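Local atomic coordinates of 70 kDa protein (Xanthomonas sp., PDB entry 4B2N), a protein that oxidatively cleaves rubber as a processive dioxygenase, a diheme c-type cytochrome that belongs to a family generally linked to cytochrome c peroxidase activity. Residues A[51-56]-A[407-412]; A[122-127]-A[222-227]; A[136-139]-A[144-147]; A[371-376]-A[382-387]. All coordinates share one frame; numbering follows the deposited sequence.

Overall arrangement
The four contacts form two pairs on opposite sides of the chain's centre. Contacts 1 and 4 lie with their centres about 20 Å apart and meet where Tyr407 packs against Asn387. Contacts 2 and 3, with centres about 17 Å apart, meet where the Trp124 indole of contact 2 packs on helix 133-141 of contact 3, CZ3 3.6 Å from Gln136 CB. Between the two pairs the nearest atoms are no closer than about 30 Å. In each pair one member is nearer a heme c: the Pro384 side chain of contact 4 is about 4 Å from one, the Tyr144 side chain of contact 3 about 12 Å. Contacts 1 and 2 are structural packing away from the heme sites.

Contact 1 of 4, residues A[51-56]-A[407-412]; sequences QGVNSN and YLPDPR
Pro409 presses its ring against the backbone bend at Val53-Ser55, and nearly all the packing of this contact gathers on that one ring. Its CG comes to 3.2 Å from Val53 O, and its CB lies 3.5 Å from Ser55 OG, so the CB-CG edge of the proline lies across the two oxygens, CG against the carbonyl and CB against the hydroxyl. Ser55 OG stands between its own backbone N and carbonyl carbon (chi1 47°), which brings the oxygen round to the proline. On the other flank Val53 adds a looser apolar touch, its CG2 4.2 Å from Pro409 CG. Val53 O itself is held by the bend: Ser55 N gives it a weak bond of 2.8 Å across an inverse gamma turn centred on Asn54. No hydrogen bond joins the two segments, so this is carbon-on-oxygen and carbon-on-carbon packing at the surface. Away from the ring the contact thins out quickly. Ser55 is exposed, and the 3-10 residues Pro411 and Arg412 lie toward solvent, where Arg412 folds back on its own segment. Its NE and NH2 grip the Asp410 carboxylate side-on, NH2 2.9 Å from OD2, while Arg412 N closes an Asx turn on Asp410 OD1. The contact joins two loops distant in sequence, one between helices 27-32 and 88-104, the other between helix 399-402 and strand 420-422. Beside it, Asn56 ND2 bonds Pro405 O, and the Tyr407 ring meets His401 of helix 399-402 edge-to-face.

Contact 2 of 4, residues A[122-127]-A[222-227]; sequences LQWGYL and ASDMFR
Asp224 meets the turn first: its carbonyl O lies 3.7 Å from Gln123 CG, and its carboxylate reaches the rim of Trp124. There OD2 sits near the indole plane, 3.5 Å from Trp124 CD1, with ring and carboxylate planes turned 48° apart. The indole NE1 bonds Tyr141 OH, and that hydroxyl also bonds Asp224 OD2, which has a further charged partner in Arg140. The partner of helix 218-226 here is a type I beta turn, Leu122 to Gly125, closed by Gly125 N on Leu122 O and laid against the helix through its two central residues. Met225 and Phe226 face away from the turn. Arg227 then comes back to it: its CB packs 3.9 Å from Gln123 CG, and the two side chains run antiparallel alongside each other. A bend at chi3 (-65°) carries the guanidinium to Gln123 O, which NH2 meets at 3.1 Å with an N-H...O angle of 146°. The acceptor lies in the guanidinium plane, though the donor is tilted from the carbonyl plane. The same NH2 forms a salt bridge with Asp224 OD1, 3.1 Å away and reached from above the carboxylate, while NH1 gives Ser223 OG a weak bond.

Contact 3 of 4, residues A[136-139]-A[144-147]; sequences QVSK and YPAP
The flat peptide group joining Tyr144 to Pro145 turns one face to Ser138, whose hydroxyl stands almost directly above the carbonyl carbon, OG to Tyr144 C 3.4 Å. From that point OG is 3.7 Å from Pro145 N and 4.0 Å from Pro145 CD, so it also touches the near end of the proline ring. Tyr144 N is 3.5 Å from Ser138 OG, but the angle is too poor for a hydrogen bond, and none crosses between the segments. Ser138 OG lies beside its own backbone N, with chi1 at -88°, and this turns the hydroxyl outward from the helix onto the peptide. The aromatic ring of Tyr144 takes the other direction: it leaves Ser138 behind, meets Tyr555 edge-to-face and bonds Asn213 OD1 through its hydroxyl. The CA atoms of Ser138 and Tyr144 are 5.2 Å apart. The contact is buried on the serine and tyrosine side, whereas Pro145 is exposed. In fold terms it is a local contact, in which the loop following helix 133-141 passes Ser138 at the Tyr144-Pro145 peptide and then runs away from the helix. The Tyr144 side chain is about 10 Å from the side chains of Cys194, which binds a heme c covalently, and His195, its axial ligand, and about 12 Å from a bound heme. Beyond the contact, Tyr144 shares backbone bonds with Leu171, between strands 167-168 and 173-174, Pro145 O accepts from Arg198, and the chain runs on to strand 151-152.

Contact 4 of 4, residues A[371-376]-A[382-387]; sequences DLWASG and PKPAGN
Asp371 and Lys383 form a salt bridge, NZ 2.9 Å from OD2, approached on the syn side but 33° out of the carboxylate plane. The other oxygen serves its own segment: Trp373 N gives Asp371 OD1 a bond of 2.8 Å from above that plane, an Asx turn set within the type I turn Asp371-Ala374. One carboxylate thus steadies the turn and holds the lysine. Next to it, Asn387 O comes 3.4 Å from Asp371 CB and also makes a CA-H...O contact with that residue. Lys383 gets to the aspartate by lying across the indole of Trp373. With its CG anti to the backbone N (chi1 171°) and the chain extended beyond it, CB lies over the five-membered ring, 3.5 Å from its centroid in a CH-pi contact, and CD is 3.7 Å from Trp373 CD2. The indole NE1 bonds Ile381 O. Farther along, Trp373 CH2 touches Pro384 CD at 4.2 Å. Both segments belong to the loop that runs from helix 357-369 to helix 391-394, which carries heme-binding Cys393 and the axial ligand His394. Leu372 and Pro384 touch the heme, and Pro382 and Pro384 rest on Thr425 of helix 423-426.

Contact 1 of 4, residues A[51-56]-A[407-412]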
loop_
_atom_site.group_PDB
_atom_site.type_symbol
_atom_site.label_atom_id
_atom_site.label_comp_id
_atom_site.label_asym_id
_atom_site.label_seq_id
_atom_site.Cartn_x
_atom_site.Cartn_y
_atom_site.Cartn_z
ATOM N N GLN A 51 -23.262 3.264 -10.567
ATOM C CA GLN A 51 -24.331 4.263 -10.797
ATOM C C GLN A 51 -25.736 3.704 -10.487
ATOM O O GLN A 51 -26.119 2.628 -10.897
ATOM C CB GLN A 51 -24.254 4.853 -12.208
ATOM C CG GLN A 51 -24.996 6.199 -12.371
ATOM C CD GLN A 51 -24.212 7.404 -11.792
ATOM O OE1 GLN A 51 -24.683 8.097 -10.873
ATOM N NE2 GLN A 51 -22.999 7.643 -12.324
ATOM N N GLY A 52 -26.497 4.448 -9.695
ATOM C CA GLY A 52 -27.795 3.974 -9.255
ATOM C C GLY A 52 -27.811 3.477 -7.820
ATOM O O GLY A 52 -28.905 3.400 -7.186
ATOM N N VAL A 53 -26.625 3.166 -7.263
ATOM C CA VAL A 53 -26.576 2.545 -5.924
ATOM C C VAL A 53 -27.216 3.475 -4.910
ATOM O O VAL A 53 -27.862 3.018 -3.950
ATOM C CB VAL A 53 -25.127 2.043 -5.528
ATOM C CG1 VAL A 53 -24.136 3.200 -5.434
ATOM C CG2 VAL A 53 -25.121 1.242 -4.220
ATOM N N ASN A 54 -27.084 4.785 -5.115
ATOM C CA ASN A 54 -27.541 5.712 -4.076
ATOM C C ASN A 54 -29.021 6.002 -4.311
ATOM O O ASN A 54 -29.335 7.141 -4.617
ATOM C CB ASN A 54 -26.772 7.029 -4.120
ATOM C CG ASN A 54 -25.218 6.831 -3.885
ATOM O OD1 ASN A 54 -24.360 7.385 -4.621
ATOM N ND2 ASN A 54 -24.892 6.124 -2.840
ATOM N N SER A 55 -29.889 5.000 -4.122
ATOM C CA SER A 55 -31.337 5.122 -4.474
ATOM C C SER A 55 -32.073 6.106 -3.557
ATOM O O SER A 55 -33.137 6.581 -3.903
ATOM C CB SER A 55 -32.023 3.762 -4.467
ATOM O OG SER A 55 -31.660 3.065 -3.269
ATOM N N ASN A 56 -31.498 6.411 -2.403
ATOM C CA ASN A 56 -32.020 7.476 -1.568
ATOM C C ASN A 56 -31.035 8.654 -1.434
ATOM O O ASN A 56 -30.071 8.594 -0.666
ATOM C CB ASN A 56 -32.462 6.944 -0.197
ATOM C CG ASN A 56 -32.759 8.082 0.791
ATOM O OD1 ASN A 56 -32.845 9.264 0.400
ATOM N ND2 ASN A 56 -32.888 7.757 2.058
ATOM N N TYR A 407 -29.759 5.205 6.091
ATOM C CA TYR A 407 -28.287 5.076 6.234
ATOM C C TYR A 407 -27.637 4.435 5.014
ATOM O O TYR A 407 -26.595 4.899 4.569
ATOM C CB TYR A 407 -27.899 4.327 7.542
ATOM C CG TYR A 407 -28.268 5.213 8.684
ATOM C CD1 TYR A 407 -27.392 6.180 9.138
ATOM C CD2 TYR A 407 -29.540 5.160 9.233
ATOM C CE1 TYR A 407 -27.771 7.063 10.164
ATOM C CE2 TYR A 407 -29.933 6.051 10.231
ATOM C CZ TYR A 407 -29.038 7.003 10.683
ATOM O OH TYR A 407 -29.366 7.910 11.689
ATOM N N LEU A 408 -28.254 3.389 4.473
ATOM C CA LEU A 408 -27.574 2.516 3.479
ATOM C C LEU A 408 -28.670 1.945 2.637
ATOM O O LEU A 408 -29.646 1.487 3.213
ATOM C CB LEU A 408 -26.928 1.303 4.159
ATOM C CG LEU A 408 -25.465 0.878 4.000
ATOM C CD1 LEU A 408 -25.308 -0.629 4.138
ATOM C CD2 LEU A 408 -24.600 1.534 2.911
ATOM N N PRO A 409 -28.500 1.889 1.286
ATOM C CA PRO A 409 -29.585 1.496 0.388
ATOM C C PRO A 409 -29.631 -0.008 0.255
ATOM O O PRO A 409 -30.553 -0.510 -0.304
ATOM C CB PRO A 409 -29.176 2.123 -0.948
ATOM C CG PRO A 409 -27.660 2.065 -0.919
ATOM C CD PRO A 409 -27.278 2.294 0.532
ATOM N N ASP A 410 -28.638 -0.746 0.767
ATOM C CA ASP A 410 -28.665 -2.200 0.593
ATOM C C ASP A 410 -27.834 -2.805 1.710
ATOM O O ASP A 410 -26.672 -2.415 1.862
ATOM C CB ASP A 410 -28.092 -2.491 -0.791
ATOM C CG ASP A 410 -28.053 -3.973 -1.128
ATOM O OD1 ASP A 410 -28.048 -4.871 -0.258
ATOM O OD2 ASP A 410 -27.947 -4.262 -2.319
ATOM N N PRO A 411 -28.407 -3.736 2.515
ATOM C CA PRO A 411 -27.712 -4.269 3.709
ATOM C C PRO A 411 -26.430 -4.993 3.317
ATOM O O PRO A 411 -25.532 -5.057 4.124
ATOM C CB PRO A 411 -28.743 -5.240 4.349
ATOM C CG PRO A 411 -30.023 -4.924 3.662
ATOM C CD PRO A 411 -29.741 -4.363 2.317
ATOM N N ARG A 412 -26.321 -5.461 2.056
ATOM C CA ARG A 412 -25.093 -6.129 1.574
ATOM C C ARG A 412 -23.877 -5.200 1.457
ATOM O O ARG A 412 -22.746 -5.681 1.311
ATOM C CB ARG A 412 -25.317 -6.790 0.216
ATOM C CG ARG A 412 -26.309 -7.926 0.313
ATOM C CD ARG A 412 -26.630 -8.494 -1.073
ATOM N NE ARG A 412 -27.212 -7.484 -1.963
ATOM C CZ ARG A 412 -27.406 -7.651 -3.257
ATOM N NH1 ARG A 412 -27.094 -8.825 -3.833
ATOM N NH2 ARG A 412 -27.916 -6.668 -3.990
#

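Contact 2 of 4, residues A[122-127]-A[222-227]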
loop_
_atom_site.group_PDB
_atom_site.type_symbol
_atom_site.label_atom_id
_atom_site.label_comp_id
_atom_site.label_asym_id
_atom_site.label_seq_id
_atom_site.Cartn_x
_atom_site.Cartn_y
_atom_site.Cartn_z
ATOM N N LEU A 122 28.698 -6.609 6.682
ATOM C CA LEU A 122 29.883 -5.814 6.258
ATOM C C LEU A 122 29.456 -4.412 5.933
ATOM O O LEU A 122 30.129 -3.457 6.337
ATOM C CB LEU A 122 30.636 -6.404 5.062
ATOM C CG LEU A 122 31.302 -7.732 5.375
ATOM C CD1 LEU A 122 31.835 -8.346 4.077
ATOM C CD2 LEU A 122 32.401 -7.555 6.457
ATOM N N GLN A 123 28.324 -4.267 5.218
ATOM C CA GLN A 123 27.802 -2.966 4.838
ATOM C C GLN A 123 27.258 -2.184 6.018
ATOM O O GLN A 123 27.049 -0.966 5.951
ATOM C CB GLN A 123 26.678 -3.111 3.749
ATOM C CG GLN A 123 27.298 -3.313 2.340
ATOM C CD GLN A 123 28.062 -4.612 2.215
ATOM O OE1 GLN A 123 27.603 -5.711 2.657
ATOM N NE2 GLN A 123 29.278 -4.508 1.652
ATOM N N TRP A 124 26.968 -2.870 7.111
ATOM C CA TRP A 124 26.544 -2.125 8.330
ATOM C C TRP A 124 27.774 -1.627 9.076
ATOM O O TRP A 124 27.637 -0.936 10.071
ATOM C CB TRP A 124 25.876 -3.061 9.305
ATOM C CG TRP A 124 24.695 -3.845 8.793
ATOM C CD1 TRP A 124 23.948 -3.617 7.641
ATOM C CD2 TRP A 124 24.120 -5.017 9.405
ATOM N NE1 TRP A 124 22.989 -4.545 7.483
ATOM C CE2 TRP A 124 23.006 -5.418 8.538
ATOM C CE3 TRP A 124 24.390 -5.747 10.553
ATOM C CZ2 TRP A 124 22.197 -6.517 8.825
ATOM C CZ3 TRP A 124 23.607 -6.895 10.809
ATOM C CH2 TRP A 124 22.505 -7.241 9.991
ATOM N N GLY A 125 28.972 -2.063 8.667
ATOM C CA GLY A 125 30.207 -1.665 9.375
ATOM C C GLY A 125 30.689 -2.696 10.406
ATOM O O GLY A 125 31.585 -2.373 11.183
ATOM N N TYR A 126 30.197 -3.946 10.361
ATOM C CA TYR A 126 30.660 -4.985 11.286
ATOM C C TYR A 126 31.775 -5.714 10.517
ATOM O O TYR A 126 31.787 -5.695 9.266
ATOM C CB TYR A 126 29.557 -5.979 11.646
ATOM C CG TYR A 126 28.441 -5.400 12.509
ATOM C CD1 TYR A 126 28.558 -4.123 13.146
ATOM C CD2 TYR A 126 27.326 -6.124 12.738
ATOM C CE1 TYR A 126 27.509 -3.601 13.979
ATOM C CE2 TYR A 126 26.280 -5.645 13.535
ATOM C CZ TYR A 126 26.400 -4.408 14.167
ATOM O OH TYR A 126 25.357 -3.967 14.943
ATOM N N LEU A 127 32.671 -6.359 11.247
ATOM C CA LEU A 127 33.738 -7.054 10.541
ATOM C C LEU A 127 33.448 -8.546 10.435
ATOM O O LEU A 127 33.886 -9.160 9.476
ATOM C CB LEU A 127 35.085 -6.877 11.243
ATOM C CG LEU A 127 35.601 -5.435 11.260
ATOM C CD1 LEU A 127 36.774 -5.292 12.245
ATOM C CD2 LEU A 127 36.068 -5.014 9.870
ATOM N N ALA A 222 17.773 -0.501 0.338
ATOM C CA ALA A 222 18.268 -0.161 -1.020
ATOM C C ALA A 222 19.727 0.338 -0.928
ATOM O O ALA A 222 20.628 -0.122 -1.665
ATOM C CB ALA A 222 17.349 0.935 -1.680
ATOM N N SER A 223 19.969 1.231 0.039
ATOM C CA SER A 223 21.324 1.783 0.228
ATOM C C SER A 223 22.330 0.700 0.563
ATOM O O SER A 223 23.410 0.586 -0.132
ATOM C CB SER A 223 21.289 2.844 1.336
ATOM O OG SER A 223 22.588 3.342 1.486
ATOM N N ASP A 224 22.007 -0.130 1.563
ATOM C CA ASP A 224 22.899 -1.246 1.889
ATOM C C ASP A 224 23.121 -2.140 0.677
ATOM O O ASP A 224 24.267 -2.524 0.373
ATOM C CB ASP A 224 22.438 -2.098 3.081
ATOM C CG ASP A 224 22.447 -1.322 4.406
ATOM O OD1 ASP A 224 23.028 -0.207 4.502
ATOM O OD2 ASP A 224 21.889 -1.871 5.368
ATOM N N MET A 225 22.028 -2.549 0.035
ATOM C CA MET A 225 22.129 -3.569 -1.036
ATOM C C MET A 225 22.967 -3.050 -2.207
ATOM O O MET A 225 23.725 -3.825 -2.866
ATOM C CB MET A 225 20.703 -3.902 -1.527
ATOM C CG MET A 225 19.868 -4.608 -0.499
ATOM S SD MET A 225 20.524 -6.224 -0.319
ATOM C CE MET A 225 19.016 -7.096 0.074
ATOM N N PHE A 226 22.855 -1.750 -2.415
ATOM C CA PHE A 226 23.508 -1.075 -3.535
ATOM C C PHE A 226 25.022 -1.255 -3.394
ATOM O O PHE A 226 25.712 -1.313 -4.410
ATOM C CB PHE A 226 23.136 0.436 -3.668
ATOM C CG PHE A 226 24.001 1.155 -4.713
ATOM C CD1 PHE A 226 23.834 0.868 -6.059
ATOM C CD2 PHE A 226 25.013 2.051 -4.345
ATOM C CE1 PHE A 226 24.645 1.474 -7.022
ATOM C CE2 PHE A 226 25.840 2.633 -5.306
ATOM C CZ PHE A 226 25.649 2.356 -6.632
ATOM N N ARG A 227 25.521 -1.364 -2.150
ATOM C CA ARG A 227 26.975 -1.452 -1.915
ATOM C C ARG A 227 27.472 -2.881 -1.922
ATOM O O ARG A 227 28.625 -3.125 -1.652
ATOM C CB ARG A 227 27.375 -0.791 -0.591
ATOM C CG ARG A 227 27.014 0.700 -0.534
ATOM C CD ARG A 227 27.727 1.416 0.614
ATOM N NE ARG A 227 27.319 0.960 1.927
ATOM C CZ ARG A 227 26.135 1.238 2.501
ATOM N NH1 ARG A 227 25.178 1.965 1.893
ATOM N NH2 ARG A 227 25.893 0.774 3.709
#

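Contact 3 of 4, residues A[136-139]-A[144-147]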
loop_
_atom_site.group_PDB
_atom_site.type_symbol
_atom_site.label_atom_id
_atom_site.label_comp_id
_atom_site.label_asym_id
_atom_site.label_seq_id
_atom_site.Cartn_x
_atom_site.Cartn_y
_atom_site.Cartn_z
ATOM N N GLN A 136 19.139 -8.814 13.785
ATOM C CA GLN A 136 19.579 -7.495 13.368
ATOM C C GLN A 136 19.068 -7.087 11.981
ATOM O O GLN A 136 18.772 -5.902 11.752
ATOM C CB GLN A 136 21.135 -7.391 13.418
ATOM C CG GLN A 136 21.593 -7.358 14.891
ATOM C CD GLN A 136 23.007 -6.814 15.035
ATOM O OE1 GLN A 136 23.922 -7.479 15.576
ATOM N NE2 GLN A 136 23.175 -5.589 14.604
ATOM N N VAL A 137 18.951 -8.079 11.077
ATOM C CA VAL A 137 18.363 -7.763 9.782
ATOM C C VAL A 137 16.966 -7.179 9.958
ATOM O O VAL A 137 16.676 -6.144 9.359
ATOM C CB VAL A 137 18.322 -8.936 8.808
ATOM C CG1 VAL A 137 17.571 -8.573 7.512
ATOM C CG2 VAL A 137 19.742 -9.386 8.523
ATOM N N SER A 138 16.134 -7.854 10.736
ATOM C CA SER A 138 14.734 -7.428 11.025
ATOM C C SER A 138 14.748 -6.074 11.650
ATOM O O SER A 138 13.973 -5.212 11.265
ATOM C CB SER A 138 14.058 -8.422 11.994
ATOM O OG SER A 138 13.462 -9.460 11.174
ATOM N N LYS A 139 15.595 -5.902 12.656
ATOM C CA LYS A 139 15.623 -4.622 13.366
ATOM C C LYS A 139 16.016 -3.454 12.443
ATOM O O LYS A 139 15.328 -2.450 12.381
ATOM C CB LYS A 139 16.606 -4.679 14.540
ATOM C CG LYS A 139 16.067 -5.356 15.791
ATOM C CD LYS A 139 17.273 -5.615 16.712
ATOM C CE LYS A 139 16.864 -6.193 18.006
ATOM N NZ LYS A 139 18.106 -6.074 18.831
ATOM N N TYR A 144 10.316 -8.409 10.070
ATOM C CA TYR A 144 9.878 -9.282 11.199
ATOM C C TYR A 144 10.331 -10.706 10.901
ATOM O O TYR A 144 10.460 -11.066 9.732
ATOM C CB TYR A 144 8.357 -9.263 11.320
ATOM C CG TYR A 144 7.850 -7.846 11.396
ATOM C CD1 TYR A 144 7.658 -7.116 10.218
ATOM C CD2 TYR A 144 7.684 -7.204 12.641
ATOM C CE1 TYR A 144 7.238 -5.799 10.245
ATOM C CE2 TYR A 144 7.232 -5.885 12.710
ATOM C CZ TYR A 144 7.087 -5.163 11.487
ATOM O OH TYR A 144 6.681 -3.859 11.498
ATOM N N PRO A 145 10.483 -11.547 11.944
ATOM C CA PRO A 145 10.581 -12.997 11.754
ATOM C C PRO A 145 9.345 -13.474 11.042
ATOM O O PRO A 145 8.196 -13.086 11.350
ATOM C CB PRO A 145 10.736 -13.590 13.178
ATOM C CG PRO A 145 10.521 -12.458 14.127
ATOM C CD PRO A 145 10.508 -11.125 13.370
ATOM N N ALA A 146 9.596 -14.195 9.976
ATOM C CA ALA A 146 8.497 -14.632 9.119
ATOM C C ALA A 146 7.727 -15.758 9.788
ATOM O O ALA A 146 8.297 -16.543 10.490
ATOM C CB ALA A 146 9.080 -15.135 7.762
ATOM N N PRO A 147 6.411 -15.847 9.526
ATOM C CA PRO A 147 5.626 -16.961 10.012
ATOM C C PRO A 147 5.658 -18.169 9.046
ATOM O O PRO A 147 4.910 -19.096 9.243
ATOM C CB PRO A 147 4.195 -16.378 10.047
ATOM C CG PRO A 147 4.215 -15.409 8.923
ATOM C CD PRO A 147 5.633 -14.961 8.673
#

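Contact 4 of 4, residues A[371-376]-A[382-387]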
loop_
_atom_site.group_PDB
_atom_site.type_symbol
_atom_site.label_atom_id
_atom_site.label_comp_id
_atom_site.label_asym_id
_atom_site.label_seq_id
_atom_site.Cartn_x
_atom_site.Cartn_y
_atom_site.Cartn_z
ATOM N N ASP A 371 -23.507 14.330 13.660
ATOM C CA ASP A 371 -23.097 15.207 12.579
ATOM C C ASP A 371 -21.905 16.015 13.055
ATOM O O ASP A 371 -22.012 16.753 14.018
ATOM C CB ASP A 371 -24.240 16.127 12.173
ATOM C CG ASP A 371 -23.897 17.047 10.976
ATOM O OD1 ASP A 371 -22.693 17.215 10.522
ATOM O OD2 ASP A 371 -24.882 17.629 10.479
ATOM N N LEU A 372 -20.765 15.900 12.376
ATOM C CA LEU A 372 -19.581 16.623 12.836
ATOM C C LEU A 372 -19.664 18.114 12.620
ATOM O O LEU A 372 -18.924 18.887 13.256
ATOM C CB LEU A 372 -18.256 16.020 12.260
ATOM C CG LEU A 372 -17.996 14.586 12.763
ATOM C CD1 LEU A 372 -16.821 13.984 12.005
ATOM C CD2 LEU A 372 -17.787 14.462 14.264
ATOM N N TRP A 373 -20.574 18.497 11.719
ATOM C CA TRP A 373 -20.899 19.880 11.401
ATOM C C TRP A 373 -22.112 20.363 12.157
ATOM O O TRP A 373 -22.602 21.439 11.864
ATOM C CB TRP A 373 -21.186 20.014 9.908
ATOM C CG TRP A 373 -19.972 19.915 9.041
ATOM C CD1 TRP A 373 -19.237 20.964 8.470
ATOM C CD2 TRP A 373 -19.279 18.678 8.625
ATOM N NE1 TRP A 373 -18.194 20.471 7.723
ATOM C CE2 TRP A 373 -18.150 19.106 7.793
ATOM C CE3 TRP A 373 -19.490 17.311 8.842
ATOM C CZ2 TRP A 373 -17.265 18.188 7.214
ATOM C CZ3 TRP A 373 -18.576 16.388 8.273
ATOM C CH2 TRP A 373 -17.492 16.822 7.480
ATOM N N ALA A 374 -22.618 19.592 13.129
ATOM C CA ALA A 374 -23.801 20.030 13.904
ATOM C C ALA A 374 -23.578 21.361 14.610
ATOM O O ALA A 374 -22.458 21.699 14.992
ATOM C CB ALA A 374 -24.192 18.982 14.911
ATOM N N SER A 375 -24.654 22.115 14.784
ATOM C CA SER A 375 -24.636 23.387 15.524
ATOM C C SER A 375 -23.614 24.357 14.958
ATOM O O SER A 375 -22.861 24.953 15.724
ATOM C CB SER A 375 -24.342 23.205 17.018
ATOM O OG SER A 375 -25.110 22.178 17.635
ATOM N N GLY A 376 -23.568 24.496 13.638
ATOM C CA GLY A 376 -22.555 25.349 12.981
ATOM C C GLY A 376 -21.048 25.062 13.103
ATOM O O GLY A 376 -20.226 25.864 12.605
ATOM N N PRO A 382 -15.741 22.503 3.833
ATOM C CA PRO A 382 -16.877 22.071 3.030
ATOM C C PRO A 382 -17.389 20.686 3.476
ATOM O O PRO A 382 -16.583 19.756 3.719
ATOM C CB PRO A 382 -16.321 21.977 1.612
ATOM C CG PRO A 382 -15.070 22.808 1.592
ATOM C CD PRO A 382 -14.548 22.835 3.009
ATOM N N LYS A 383 -18.715 20.530 3.573
ATOM C CA LYS A 383 -19.287 19.306 4.069
ATOM C C LYS A 383 -19.855 18.537 2.908
ATOM O O LYS A 383 -20.641 19.092 2.154
ATOM C CB LYS A 383 -20.415 19.585 5.114
ATOM C CG LYS A 383 -21.194 18.328 5.505
ATOM C CD LYS A 383 -22.321 18.629 6.463
ATOM C CE LYS A 383 -23.274 17.443 6.593
ATOM N NZ LYS A 383 -24.286 17.826 7.626
ATOM N N PRO A 384 -19.481 17.257 2.752
ATOM C CA PRO A 384 -20.109 16.483 1.682
ATOM C C PRO A 384 -21.577 16.147 1.888
ATOM O O PRO A 384 -22.131 16.323 2.991
ATOM C CB PRO A 384 -19.297 15.183 1.651
ATOM C CG PRO A 384 -17.949 15.536 2.246
ATOM C CD PRO A 384 -18.312 16.557 3.343
ATOM N N ALA A 385 -22.212 15.640 0.828
ATOM C CA ALA A 385 -23.595 15.154 0.885
ATOM C C ALA A 385 -23.617 14.026 1.903
ATOM O O ALA A 385 -22.746 13.167 1.852
ATOM C CB ALA A 385 -24.022 14.615 -0.485
ATOM N N GLY A 386 -24.607 13.989 2.783
ATOM C CA GLY A 386 -24.721 12.853 3.735
ATOM C C GLY A 386 -25.033 13.469 5.088
ATOM O O GLY A 386 -25.403 14.647 5.161
ATOM N N ASN A 387 -24.848 12.708 6.164
ATOM C CA ASN A 387 -25.260 13.155 7.507
ATOM C C ASN A 387 -24.105 13.652 8.412
ATOM O O ASN A 387 -24.272 13.848 9.629
ATOM C CB ASN A 387 -26.140 12.063 8.188
ATOM C CG ASN A 387 -25.331 11.010 8.918
ATOM O OD1 ASN A 387 -25.803 10.407 9.878
ATOM N ND2 ASN A 387 -24.131 10.752 8.443
#